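Local coordinates for TetR-family transcriptional regulator (Pectobacterium atrosepticum, PDB 2HYT), which probably binds DNA through a helix-turn-helix motif and regulates transcription, at residues 180-183 with 184-188. Residues are numbered along the deposited sequence; the frame is centred on the assembly and turned at random.
Sequences QGVA and ALELL
The carboxylate of Glu186 has Val182 beside it, with OE2 coming within 4.4 Å of Val182 CG1, which lies obliquely off the carboxylate plane. Both of its oxygens form salt bridges to helix 85-98, OE1 with Arg90 and OE2 with Arg94. The Glu186 chain reaches this place by folding back along its own helix: CG lies beside the backbone N (chi1 -63°), and the chain bends at chi2 (-72°), turning the carboxylate toward Val182. On the way, Glu186 CG passes 3.2 Å from Val182 O. That oxygen also accepts the amide of Glu186 (Glu186 N to Val182 O 3.1 Å), so backbone and side chain of one residue close on the same carbonyl. One residue back, Leu185 N donates to Gly181 O at 2.8 Å, and Leu185 CB sits 3.2 Å from Gly181 O. The third bond of the series, Ala184 N to Gln180 O, measures 3.0 Å. Ala184 CB is 3.5 Å from Gln180 O. Val182 and Leu185 face helix 85-98, where both meet Leu97; Leu185 also touches Leu161 of helix 150-170. Ala184, Leu187 and Leu188 pack instead against the second subunit, on its Leu156 and Leu192. The arrangement is about two and a half turns of alpha-helix, held by i to i+4 bonds except at Leu187, whose amide bonds weakly to Ala184 O; it belongs to the last helix of a TetR-like C-terminal domain, which here joins the domain's own helical bundle to the dimer interface.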
loop_
_atom_site.group_PDB
_atom_site.type_symbol
_atom_site.label_atom_id
_atom_site.label_comp_id
_atom_site.label_asym_id
_atom_site.label_seq_id
_atom_site.Cartn_x
_atom_site.Cartn_y
_atom_site.Cartn_z
ATOM N N GLN A 180 -18.529 7.520 -0.231
ATOM C CA GLN A 180 -18.107 7.246 1.162
ATOM C C GLN A 180 -16.647 7.582 1.369
ATOM O O GLN A 180 -16.281 8.185 2.380
ATOM C CB GLN A 180 -18.360 5.797 1.529
ATOM C CG GLN A 180 -19.849 5.454 1.579
ATOM C CD GLN A 180 -20.112 4.010 1.753
ATOM O OE1 GLN A 180 -19.389 3.157 1.216
ATOM N NE2 GLN A 180 -21.172 3.692 2.529
ATOM N N GLY A 181 -15.817 7.173 0.421
ATOM C CA GLY A 181 -14.389 7.482 0.501
ATOM C C GLY A 181 -14.083 8.958 0.501
ATOM O O GLY A 181 -13.277 9.459 1.304
ATOM N N VAL A 182 -14.746 9.673 -0.403
ATOM C CA VAL A 182 -14.533 11.097 -0.502
ATOM C C VAL A 182 -14.994 11.782 0.771
ATOM O O VAL A 182 -14.321 12.680 1.273
ATOM C CB VAL A 182 -15.225 11.679 -1.724
ATOM C CG1 VAL A 182 -15.302 13.177 -1.621
ATOM C CG2 VAL A 182 -14.461 11.270 -3.011
ATOM N N ALA A 183 -16.142 11.369 1.314
ATOM C CA ALA A 183 -16.639 12.014 2.542
ATOM C C ALA A 183 -15.688 11.760 3.697
ATOM O O ALA A 183 -15.457 12.639 4.504
ATOM C CB ALA A 183 -18.049 11.540 2.892
ATOM N N ALA A 184 -15.182 10.532 3.817
ATOM C CA ALA A 184 -14.261 10.210 4.926
ATOM C C ALA A 184 -12.941 10.990 4.728
ATOM O O ALA A 184 -12.363 11.531 5.663
ATOM C CB ALA A 184 -14.014 8.718 4.969
ATOM N N LEU A 185 -12.466 11.014 3.487
ATOM C CA LEU A 185 -11.232 11.735 3.157
ATOM C C LEU A 185 -11.293 13.194 3.636
ATOM O O LEU A 185 -10.316 13.744 4.181
ATOM C CB LEU A 185 -10.999 11.673 1.661
ATOM C CG LEU A 185 -9.829 12.486 1.112
ATOM C CD1 LEU A 185 -8.480 11.942 1.612
ATOM C CD2 LEU A 185 -9.899 12.461 -0.430
ATOM N N GLU A 186 -12.430 13.829 3.408
ATOM C CA GLU A 186 -12.597 15.231 3.785
ATOM C C GLU A 186 -12.373 15.442 5.289
ATOM O O GLU A 186 -11.817 16.451 5.697
ATOM C CB GLU A 186 -13.961 15.783 3.357
ATOM C CG GLU A 186 -14.199 15.815 1.850
ATOM C CD GLU A 186 -13.400 16.866 1.076
ATOM O OE1 GLU A 186 -12.423 17.474 1.592
ATOM O OE2 GLU A 186 -13.763 17.057 -0.108
ATOM N N LEU A 187 -12.795 14.485 6.130
ATOM C CA LEU A 187 -12.548 14.572 7.562
ATOM C C LEU A 187 -11.074 14.453 7.886
ATOM O O LEU A 187 -10.558 15.119 8.776
ATOM C CB LEU A 187 -13.279 13.450 8.317
ATOM C CG LEU A 187 -14.786 13.518 8.282
ATOM C CD1 LEU A 187 -15.255 12.250 9.036
ATOM C CD2 LEU A 187 -15.313 14.822 8.937
ATOM N N LEU A 188 -10.377 13.561 7.199
ATOM C CA LEU A 188 -8.928 13.496 7.418
ATOM C C LEU A 188 -8.203 14.753 6.974
ATOM O O LEU A 188 -7.253 15.220 7.617
ATOM C CB LEU A 188 -8.309 12.339 6.674
ATOM C CG LEU A 188 -8.360 10.961 7.304
ATOM C CD1 LEU A 188 -7.586 10.051 6.392
ATOM C CD2 LEU A 188 -7.793 10.952 8.738
#